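Oxalate oxidase 1 (Hordeum vulgare, PDB 1FI2) oxidises oxalate with molecular oxygen to carbon dioxide and hydrogen peroxide at a manganese centre in the plant apoplast, and also shows superoxide dismutase activity. Local coordinates at residues A[1-5]-A[153-157]; A[36-42]-A[59-64]; A[94-100]-A[125-131]; A[173-179]-A[190-194]. All coordinates share one frame. Residues are numbered along the deposited sequence.

Interaction 1. Residues A[1-5]-A[153-157]; sequences TDPDP and FNSQN. Unlike the reference sequence in segment 1-5: Thr1 (reference Ser).
The N-terminal residues 1-5 meet the loop 153-157, which follows strand 147-153. Neither piece has regular structure beyond Phe153. Residues 2-5 have polyproline-II-like backbone angles, with phi -45 to -75° and psi 141 to 157°. The nearest CA pair is Asp2 and Ser155, 5.8 Å apart.

Direct hydrogen bonds centre on the Asp2 carboxylate, chi1 m. Its OD1 accepts from Ser155 OG at 2.7 Å. Its OD2 accepts from Gln156 N at 2.8 Å. Ser155, chi1 t, also forms an ST turn: its OG accepts from Asn157 N at 3.1 Å.

Two waters add bridges. One donates to Asp2 OD2 and Gln156 OE1, both at 2.7 Å. Gln156 OE1 also accepts from Thr69 N. The other water accepts from Asp2 N at 3.1 Å and lies 2.8 Å from Asn154 O, to which it can donate.

Packing is slight: Thr1 CG2 lies 3.6 Å from Asn154 ND2. Asn154 OD1 accepts a hydrogen bond from Thr94 N. Thr1 OG1 is hydrogen-bonded to Thr1 OG1 of a second subunit, so the N-terminus lies at a subunit interface.

Both oxygens of the buried carboxylate accept in this mainly polar contact, consistent with a charged Asp2 held by neutral donors.

Interaction 2. Residues A[36-42]-A[59-64]; sequences FLFSSKL and LDVAEW
Segment 36-42 runs beside the turn 59-64, with Ser39 CA 7.2 Å from Trp64 CA and Lys41 CA 7.4 Å from Leu59 CA. Residues 38-39 are extended. An ST turn follows, in which Ser39 OG (chi1 t) accepts from Lys41 N at 3.2 Å.

Leu59, chi1 t and chi2 p, ends strand 54-59. Its CD2 packs on Leu42 CD1 at 3.6 Å. Its CD1 lies 3.7 Å from Ser39 OG and 3.8 Å from Lys41 CB.

At Asp60 the chain turns: Asp60 O accepts from Glu63 N at 2.9 Å and from Trp64 N at 2.8 Å. Ser39 and Phe38 pair with a strand of a second subunit, so this contact flanks a sheet of the cupin fold that runs on across the interface.

Glu63, chi1 and chi2 both m, takes the extended Lys41 side chain. Lys41 NZ forms a salt bridge with Glu63 OE1 at 3.0 Å and a hydrogen bond to Glu63 O at 2.9 Å. A water joins Glu63 O (2.9 Å) to Ser39 OG (3.0 Å).

Trp64, chi1 t, lies with one indole face under Ser39 CB, a CH-pi contact 4.0 Å from the five-membered ring centroid. Trp64 NE1 makes a weak hydrogen bond to Phe36 O at 3.2 Å.

Interaction 3. Residues A[94-100]-A[125-131]; sequences TEIGMVM and AGETFVI. With MN (manganese (II) ion), chain B.
Phe129 and Glu95 bury most in this antiparallel strand pair; Val99 and Ile131 tie for third. The axes of 95-100 and 128-131 approach to 4.8 Å, with their directions 165° apart. Glu95-Ile131 and Gly97-Phe129 are hydrogen-bonded pairs; Ile96-Val130 and Met98-Thr128 are non-hydrogen-bonded.

Phe129, chi1 p and chi2 86°, lays its ring over Gly97. Gly97 CA is 4.1 Å from the ring centroid, a CH-pi contact. A CB on Gly97 would clash with Phe129 CZ. Gly97 N donates to Phe129 O at 3.0 Å, and Phe129 N to Gly97 O at 3.1 Å.

Glu95 N donates to Ile131 O at 3.0 Å, and Ile131 N to Glu95 O at 2.8 Å. The Glu95 side chain, chi1 and chi2 t, projects on the same face as Phe129 and Ile131. Its OE1 binds manganese at 2.2 Å. Its OE2 accepts from a manganese-bound water at 2.7 Å and lies 3.6 Å from Phe129 CE1, at the ring edge.

Val99 N donates to Glu127 O at 3.1 Å. Val99 O accepts from Gly126 N at 2.8 Å, where Gly126 has positive phi (85°).

His88, His90 and His137 complete the protein ligands of the metal, the three-histidine, one-glutamate site typical of the cupin beta-barrel.

Interaction 4. Residues A[173-179]-A[190-194]; sequences PIPTPVL and VELLK
Lys194 reaches from helix 187-196 to the start of helix 176-183, and its ammonium group finds two acceptors there. Lys194 NZ donates to Ile174 O at 2.8 Å and to Thr176 OG1 at 2.9 Å. The side chain is extended, with chi1 m and the other three angles t.

Thr176, chi1 m, both accepts and donates. Its OG1 takes the bond from Lys194 NZ and gives one to Glu191 OE2 at 2.9 Å. Glu191, chi1 and chi2 both m, curls its carboxylate back to meet it. The hydroxyl thus connects lysine and glutamate in a chain of two hydrogen bonds.

Residues 173-175 are extended, with psi 134 to 151°. Pro175 is the N-cap. Its O accepts from Leu179 N at 3.2 Å and weakly from Val178 N at 3.1 Å. In the other helix, Lys194 N donates to Val190 O at 3.0 Å.

Apolar contacts lie beside the polar ones. Val190 CG1 is 3.8 Å from both Thr176 CG2 and Leu179 CB. Leu179 CD1 is 3.8 Å from Lys194 CE. The nearest CA pair is Thr176 and Val190, 6.5 Å apart.

Leu179 also packs on helix 163-169. Ile174 and Val178 touch Phe138 of a neighbouring subunit. This is helix-helix packing in the C-terminal helical part of germin, away from the metal site.

Overall arrangement
Interactions 1, 2 and 3 gather round one five-stranded antiparallel sheet. Interaction 3 joins strands 95-101 and 128-131 within it. Interactions 1 and 2 use loops next to strands 147-153 and 54-59. Interaction 1 spans nearly the whole barrel sequence, and interactions 2 and 3 fall in series between its segments. It touches both: Gln156 O is 3.0 Å from Val61 N, and loop 153-157 reaches Thr94, just before strand 95-101. Interaction 4 comes last, in the C-terminal helices. Its centre lies 34 to 37 Å from theirs, across the chain's centre. Interactions 1, 2 and 3 touch the second subunit and interaction 4 the fifth, so the chain meets neighbours at barrel and helices, consistent with the hexamer.

Interaction 1. Residues A[1-5]-A[153-157]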
# COMPACT_ATOMS: atom_id res chain seq x y z
N THR A 1 2.46 -3.71 3.87
CA THR A 1 3.06 -3.02 5.04
C THR A 1 2.02 -2.18 5.76
O THR A 1 0.98 -1.89 5.18
CB THR A 1 4.19 -2.04 4.67
OG1 THR A 1 3.75 -1.18 3.63
CG2 THR A 1 5.43 -2.79 4.23
N ASP A 2 2.36 -1.76 6.97
CA ASP A 2 1.44 -0.93 7.74
C ASP A 2 0.84 0.17 6.88
O ASP A 2 1.54 0.81 6.11
CB ASP A 2 2.20 -0.25 8.88
CG ASP A 2 2.60 -1.11 10.05
OD1 ASP A 2 2.56 -2.35 9.97
OD2 ASP A 2 2.93 -0.50 11.09
N PRO A 3 -0.43 0.49 7.10
CA PRO A 3 -1.07 1.62 6.47
C PRO A 3 -0.33 2.92 6.71
O PRO A 3 0.20 3.14 7.81
CB PRO A 3 -2.45 1.66 7.14
CG PRO A 3 -2.69 0.30 7.67
CD PRO A 3 -1.33 -0.24 8.04
N ASP A 4 -0.23 3.80 5.71
CA ASP A 4 0.43 5.09 5.91
C ASP A 4 -0.40 5.98 6.84
O ASP A 4 -1.60 5.78 6.97
CB ASP A 4 0.60 5.82 4.57
CG ASP A 4 1.80 5.39 3.75
OD1 ASP A 4 2.16 6.12 2.80
OD2 ASP A 4 2.41 4.35 4.06
N PRO A 5 0.23 6.95 7.47
CA PRO A 5 -0.45 7.88 8.36
C PRO A 5 -1.26 8.90 7.58
O PRO A 5 -0.95 9.22 6.43
CB PRO A 5 0.69 8.54 9.13
CG PRO A 5 1.83 8.52 8.16
CD PRO A 5 1.68 7.25 7.36
N PHE A 153 11.98 -2.34 12.93
CA PHE A 153 11.04 -3.05 12.09
C PHE A 153 10.24 -2.05 11.26
O PHE A 153 10.02 -0.91 11.69
CB PHE A 153 10.02 -3.88 12.87
CG PHE A 153 10.62 -4.93 13.77
CD1 PHE A 153 10.94 -4.63 15.08
CD2 PHE A 153 10.85 -6.21 13.30
CE1 PHE A 153 11.49 -5.58 15.91
CE2 PHE A 153 11.41 -7.17 14.13
CZ PHE A 153 11.72 -6.86 15.43
N ASN A 154 9.65 -2.55 10.18
CA ASN A 154 8.83 -1.69 9.34
C ASN A 154 7.34 -1.91 9.60
O ASN A 154 6.50 -1.87 8.72
CB ASN A 154 9.19 -1.84 7.88
CG ASN A 154 8.90 -3.09 7.11
OD1 ASN A 154 8.93 -4.18 7.64
ND2 ASN A 154 8.64 -2.87 5.82
N SER A 155 7.03 -2.03 10.88
CA SER A 155 5.70 -2.17 11.40
C SER A 155 5.69 -1.70 12.86
O SER A 155 6.69 -1.84 13.57
CB SER A 155 5.18 -3.61 11.36
OG SER A 155 3.88 -3.66 11.94
N GLN A 156 4.56 -1.17 13.30
CA GLN A 156 4.38 -0.76 14.69
C GLN A 156 4.13 -1.99 15.56
O GLN A 156 4.22 -1.93 16.79
CB GLN A 156 3.20 0.20 14.83
CG GLN A 156 1.84 -0.42 14.54
CD GLN A 156 0.70 0.57 14.66
OE1 GLN A 156 0.77 1.65 14.08
NE2 GLN A 156 -0.35 0.21 15.39
N ASN A 157 3.78 -3.11 14.94
CA ASN A 157 3.49 -4.36 15.63
C ASN A 157 3.85 -5.53 14.72
O ASN A 157 3.00 -6.17 14.11
CB ASN A 157 2.00 -4.38 16.00
CG ASN A 157 1.60 -5.52 16.90
OD1 ASN A 157 0.48 -6.04 16.84
ND2 ASN A 157 2.53 -5.91 17.77
O HOH W 1 2.14 1.96 11.73
O HOH W 2 4.69 -3.71 7.66

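Interaction 2. Residues A[36-42]-A[59-64]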
# COMPACT_ATOMS: atom_id res chain seq x y z
N PHE A 36 5.79 12.09 23.66
CA PHE A 36 5.44 10.86 22.96
C PHE A 36 6.34 10.39 21.85
O PHE A 36 6.32 9.18 21.56
CB PHE A 36 3.98 10.95 22.49
CG PHE A 36 3.73 12.04 21.48
CD1 PHE A 36 3.89 11.79 20.13
CD2 PHE A 36 3.33 13.30 21.89
CE1 PHE A 36 3.67 12.79 19.20
CE2 PHE A 36 3.10 14.30 20.96
CZ PHE A 36 3.27 14.04 19.61
N LEU A 37 7.16 11.24 21.25
CA LEU A 37 8.07 10.80 20.19
C LEU A 37 9.37 10.23 20.73
O LEU A 37 10.30 9.99 19.96
CB LEU A 37 8.37 11.96 19.23
CG LEU A 37 7.19 12.53 18.44
CD1 LEU A 37 7.55 13.83 17.75
CD2 LEU A 37 6.71 11.50 17.42
N PHE A 38 9.53 10.11 22.04
CA PHE A 38 10.76 9.69 22.69
C PHE A 38 10.56 8.52 23.66
O PHE A 38 9.46 8.32 24.18
CB PHE A 38 11.35 10.89 23.47
CG PHE A 38 11.61 12.10 22.61
CD1 PHE A 38 10.70 13.14 22.58
CD2 PHE A 38 12.73 12.17 21.81
CE1 PHE A 38 10.91 14.25 21.79
CE2 PHE A 38 12.95 13.27 21.01
CZ PHE A 38 12.04 14.31 20.99
N SER A 39 11.62 7.76 23.93
CA SER A 39 11.57 6.69 24.91
C SER A 39 12.94 6.36 25.49
O SER A 39 13.97 6.67 24.89
CB SER A 39 10.98 5.40 24.32
OG SER A 39 10.90 4.38 25.31
N SER A 40 12.94 5.84 26.71
CA SER A 40 14.19 5.43 27.35
C SER A 40 14.10 3.97 27.78
O SER A 40 14.96 3.49 28.52
CB SER A 40 14.49 6.30 28.57
OG SER A 40 13.57 5.97 29.60
N LYS A 41 13.11 3.25 27.27
CA LYS A 41 12.91 1.85 27.65
C LYS A 41 13.99 0.89 27.20
O LYS A 41 14.09 -0.19 27.81
CB LYS A 41 11.52 1.36 27.20
CG LYS A 41 10.38 1.99 28.00
CD LYS A 41 9.01 1.45 27.59
CE LYS A 41 7.93 1.98 28.52
NZ LYS A 41 6.57 1.49 28.14
N LEU A 42 14.82 1.21 26.22
CA LEU A 42 15.89 0.32 25.79
C LEU A 42 17.25 0.69 26.36
O LEU A 42 18.28 0.16 25.92
CB LEU A 42 15.96 0.27 24.26
CG LEU A 42 14.66 -0.07 23.53
CD1 LEU A 42 14.88 -0.15 22.03
CD2 LEU A 42 14.06 -1.38 24.04
N LEU A 59 9.80 -2.73 22.09
CA LEU A 59 9.47 -1.32 21.94
C LEU A 59 8.52 -1.15 20.76
O LEU A 59 8.72 -0.35 19.84
CB LEU A 59 10.71 -0.44 21.84
CG LEU A 59 10.54 1.01 22.27
CD1 LEU A 59 10.06 1.12 23.71
CD2 LEU A 59 11.85 1.78 22.11
N ASP A 60 7.48 -1.98 20.77
CA ASP A 60 6.43 -1.92 19.76
C ASP A 60 5.39 -0.92 20.24
O ASP A 60 5.57 -0.32 21.31
CB ASP A 60 5.84 -3.29 19.48
CG ASP A 60 5.28 -4.05 20.66
OD1 ASP A 60 4.68 -5.13 20.43
OD2 ASP A 60 5.42 -3.61 21.82
N VAL A 61 4.28 -0.76 19.54
CA VAL A 61 3.26 0.23 19.91
C VAL A 61 2.65 0.04 21.28
O VAL A 61 2.31 1.04 21.93
CB VAL A 61 2.18 0.30 18.81
CG1 VAL A 61 1.30 -0.94 18.81
CG2 VAL A 61 1.34 1.57 18.96
N ALA A 62 2.60 -1.17 21.82
CA ALA A 62 2.11 -1.39 23.18
C ALA A 62 3.05 -0.78 24.23
O ALA A 62 2.59 -0.40 25.31
CB ALA A 62 1.94 -2.89 23.42
N GLU A 63 4.34 -0.70 23.93
CA GLU A 63 5.32 -0.13 24.85
C GLU A 63 5.71 1.30 24.49
O GLU A 63 6.19 2.06 25.33
CB GLU A 63 6.56 -1.02 24.88
CG GLU A 63 6.31 -2.37 25.54
CD GLU A 63 6.03 -2.22 27.03
OE1 GLU A 63 6.77 -1.46 27.69
OE2 GLU A 63 5.07 -2.85 27.53
N TRP A 64 5.49 1.69 23.24
CA TRP A 64 5.80 3.03 22.74
C TRP A 64 4.62 3.49 21.89
O TRP A 64 4.63 3.38 20.66
CB TRP A 64 7.08 3.03 21.91
CG TRP A 64 7.72 4.35 21.62
CD1 TRP A 64 7.35 5.58 22.08
CD2 TRP A 64 8.92 4.56 20.86
NE1 TRP A 64 8.21 6.55 21.62
CE2 TRP A 64 9.19 5.94 20.88
CE3 TRP A 64 9.78 3.71 20.15
CZ2 TRP A 64 10.29 6.50 20.21
CZ3 TRP A 64 10.86 4.26 19.50
CH2 TRP A 64 11.11 5.64 19.54
O HOH W 3 7.95 4.29 25.66

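Interaction 3. Residues A[94-100]-A[125-131]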
# COMPACT_ATOMS: atom_id res chain seq x y z
N THR A 94 9.69 -6.60 7.97
CA THR A 94 11.11 -6.80 7.74
C THR A 94 11.85 -6.25 8.97
O THR A 94 11.41 -5.26 9.56
CB THR A 94 11.60 -6.02 6.50
OG1 THR A 94 10.99 -6.55 5.31
CG2 THR A 94 13.12 -6.10 6.34
N GLU A 95 12.94 -6.89 9.36
CA GLU A 95 13.75 -6.45 10.49
C GLU A 95 15.13 -6.01 10.00
O GLU A 95 15.72 -6.62 9.11
CB GLU A 95 13.87 -7.57 11.52
CG GLU A 95 14.85 -7.36 12.66
CD GLU A 95 15.05 -8.60 13.51
OE1 GLU A 95 14.29 -9.57 13.32
OE2 GLU A 95 15.96 -8.63 14.35
N ILE A 96 15.62 -4.93 10.60
CA ILE A 96 16.95 -4.41 10.27
C ILE A 96 17.67 -4.11 11.58
O ILE A 96 17.14 -3.38 12.42
CB ILE A 96 16.85 -3.23 9.30
CG1 ILE A 96 18.23 -2.81 8.77
CG2 ILE A 96 16.12 -2.04 9.90
CD1 ILE A 96 18.16 -1.90 7.56
N GLY A 97 18.81 -4.76 11.82
CA GLY A 97 19.44 -4.59 13.13
C GLY A 97 20.93 -4.34 13.13
O GLY A 97 21.63 -4.48 12.13
N MET A 98 21.43 -3.95 14.31
CA MET A 98 22.85 -3.69 14.50
C MET A 98 23.31 -4.36 15.79
O MET A 98 22.63 -4.23 16.81
CB MET A 98 23.17 -2.19 14.55
CG MET A 98 24.67 -1.95 14.71
SD MET A 98 25.12 -0.21 14.89
CE MET A 98 25.16 0.30 13.18
N VAL A 99 24.45 -5.05 15.74
CA VAL A 99 25.00 -5.63 16.96
C VAL A 99 25.75 -4.52 17.70
O VAL A 99 26.56 -3.82 17.09
CB VAL A 99 25.92 -6.82 16.65
CG1 VAL A 99 26.73 -7.26 17.87
CG2 VAL A 99 25.08 -7.98 16.14
N MET A 100 25.47 -4.36 18.99
CA MET A 100 26.12 -3.31 19.76
C MET A 100 27.35 -3.80 20.52
O MET A 100 28.32 -3.06 20.67
CB MET A 100 25.12 -2.67 20.72
CG MET A 100 24.01 -1.88 20.04
SD MET A 100 24.55 -0.68 18.82
CE MET A 100 26.10 -0.08 19.49
N ALA A 125 30.28 -5.93 16.79
CA ALA A 125 29.94 -4.55 17.10
C ALA A 125 29.96 -3.62 15.90
O ALA A 125 30.95 -3.50 15.18
CB ALA A 125 30.87 -4.01 18.18
N GLY A 126 28.85 -2.92 15.67
CA GLY A 126 28.69 -1.98 14.58
C GLY A 126 28.27 -2.59 13.25
O GLY A 126 27.99 -1.85 12.31
N GLU A 127 28.24 -3.91 13.16
CA GLU A 127 27.85 -4.59 11.92
C GLU A 127 26.35 -4.81 11.90
O GLU A 127 25.72 -4.96 12.95
CB GLU A 127 28.64 -5.89 11.78
CG GLU A 127 30.15 -5.67 11.86
CD GLU A 127 30.92 -6.91 11.44
OE1 GLU A 127 30.61 -8.01 11.94
OE2 GLU A 127 31.83 -6.79 10.59
N THR A 128 25.76 -4.80 10.71
CA THR A 128 24.31 -4.90 10.56
C THR A 128 23.84 -6.09 9.75
O THR A 128 24.59 -6.73 9.02
CB THR A 128 23.77 -3.62 9.88
OG1 THR A 128 24.48 -3.42 8.66
CG2 THR A 128 23.94 -2.39 10.76
N PHE A 129 22.54 -6.38 9.89
CA PHE A 129 21.89 -7.48 9.21
C PHE A 129 20.45 -7.12 8.83
O PHE A 129 19.85 -6.23 9.43
CB PHE A 129 21.88 -8.75 10.07
CG PHE A 129 21.19 -8.63 11.40
CD1 PHE A 129 19.82 -8.83 11.53
CD2 PHE A 129 21.92 -8.34 12.55
CE1 PHE A 129 19.20 -8.73 12.76
CE2 PHE A 129 21.30 -8.24 13.78
CZ PHE A 129 19.94 -8.43 13.88
N VAL A 130 19.90 -7.84 7.86
CA VAL A 130 18.51 -7.58 7.45
C VAL A 130 17.77 -8.90 7.27
O VAL A 130 18.28 -9.87 6.72
CB VAL A 130 18.46 -6.66 6.23
CG1 VAL A 130 18.99 -7.33 4.98
CG2 VAL A 130 17.04 -6.15 6.00
N ILE A 131 16.56 -8.96 7.82
CA ILE A 131 15.73 -10.16 7.74
C ILE A 131 14.45 -9.86 6.96
O ILE A 131 13.56 -9.19 7.48
CB ILE A 131 15.23 -10.61 9.14
CG1 ILE A 131 16.30 -10.56 10.23
CG2 ILE A 131 14.60 -11.99 9.03
CD1 ILE A 131 17.38 -11.60 10.17
MN MN B . 13.73 -11.22 14.65
O HOH W 4 15.92 -11.20 15.11
O HOH W 5 13.28 -10.17 16.80

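Interaction 4. Residues A[173-179]-A[190-194]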
# COMPACT_ATOMS: atom_id res chain seq x y z
N PRO A 173 -1.69 -27.28 23.19
CA PRO A 173 -0.66 -27.81 22.32
C PRO A 173 -1.19 -28.55 21.10
O PRO A 173 -2.28 -29.13 21.11
CB PRO A 173 0.12 -28.77 23.21
CG PRO A 173 -0.21 -28.38 24.61
CD PRO A 173 -1.61 -27.84 24.56
N ILE A 174 -0.41 -28.53 20.02
CA ILE A 174 -0.77 -29.24 18.79
C ILE A 174 -0.81 -30.72 19.17
O ILE A 174 0.08 -31.19 19.88
CB ILE A 174 0.28 -29.00 17.69
CG1 ILE A 174 0.38 -27.51 17.34
CG2 ILE A 174 -0.03 -29.82 16.45
CD1 ILE A 174 1.58 -27.13 16.49
N PRO A 175 -1.84 -31.44 18.76
CA PRO A 175 -1.95 -32.85 19.11
C PRO A 175 -0.68 -33.60 18.77
O PRO A 175 -0.12 -33.45 17.68
CB PRO A 175 -3.15 -33.34 18.30
CG PRO A 175 -3.97 -32.11 18.08
CD PRO A 175 -2.98 -30.98 17.94
N THR A 176 -0.31 -34.58 19.60
CA THR A 176 0.88 -35.40 19.36
C THR A 176 0.86 -36.11 18.03
O THR A 176 1.85 -36.03 17.28
CB THR A 176 1.17 -36.33 20.54
OG1 THR A 176 1.57 -35.49 21.65
CG2 THR A 176 2.29 -37.31 20.25
N PRO A 177 -0.21 -36.79 17.64
CA PRO A 177 -0.31 -37.48 16.37
C PRO A 177 -0.10 -36.58 15.17
O PRO A 177 0.38 -37.01 14.11
CB PRO A 177 -1.70 -38.10 16.38
CG PRO A 177 -2.04 -38.22 17.83
CD PRO A 177 -1.45 -36.97 18.45
N VAL A 178 -0.48 -35.30 15.24
CA VAL A 178 -0.21 -34.35 14.17
C VAL A 178 1.30 -34.13 14.09
O VAL A 178 1.89 -34.15 13.00
CB VAL A 178 -0.91 -33.00 14.37
CG1 VAL A 178 -0.47 -31.97 13.33
CG2 VAL A 178 -2.43 -33.16 14.32
N LEU A 179 1.93 -33.94 15.24
CA LEU A 179 3.37 -33.72 15.31
C LEU A 179 4.20 -34.95 14.99
O LEU A 179 5.32 -34.73 14.52
CB LEU A 179 3.77 -33.15 16.68
CG LEU A 179 3.33 -31.72 16.97
CD1 LEU A 179 3.67 -31.35 18.41
CD2 LEU A 179 3.97 -30.73 16.00
N VAL A 190 8.16 -36.78 20.61
CA VAL A 190 7.29 -35.61 20.62
C VAL A 190 6.93 -35.20 22.04
O VAL A 190 7.02 -34.02 22.38
CB VAL A 190 6.02 -35.85 19.79
CG1 VAL A 190 5.04 -34.69 19.89
CG2 VAL A 190 6.39 -36.08 18.32
N GLU A 191 6.59 -36.17 22.90
CA GLU A 191 6.26 -35.87 24.29
C GLU A 191 7.45 -35.30 25.04
O GLU A 191 7.29 -34.43 25.90
CB GLU A 191 5.66 -37.08 25.00
CG GLU A 191 4.34 -37.56 24.45
CD GLU A 191 3.16 -36.64 24.62
OE1 GLU A 191 3.26 -35.56 25.25
OE2 GLU A 191 2.07 -36.98 24.10
N LEU A 192 8.67 -35.76 24.75
CA LEU A 192 9.86 -35.23 25.40
C LEU A 192 10.00 -33.74 25.06
O LEU A 192 10.24 -32.91 25.93
CB LEU A 192 11.11 -35.98 24.98
CG LEU A 192 12.46 -35.40 25.42
CD1 LEU A 192 12.66 -35.55 26.92
CD2 LEU A 192 13.60 -36.05 24.65
N LEU A 193 9.84 -33.40 23.78
CA LEU A 193 9.91 -32.01 23.35
C LEU A 193 8.83 -31.17 24.01
O LEU A 193 9.11 -30.08 24.53
CB LEU A 193 9.82 -31.95 21.82
CG LEU A 193 11.10 -32.38 21.09
CD1 LEU A 193 10.78 -32.91 19.70
CD2 LEU A 193 12.08 -31.22 21.00
N LYS A 194 7.59 -31.65 24.05
CA LYS A 194 6.50 -30.94 24.69
C LYS A 194 6.76 -30.65 26.17
O LYS A 194 6.45 -29.57 26.67
CB LYS A 194 5.17 -31.70 24.58
CG LYS A 194 4.52 -31.66 23.21
CD LYS A 194 3.15 -32.33 23.25
CE LYS A 194 2.40 -32.16 21.95
NZ LYS A 194 1.00 -32.67 22.03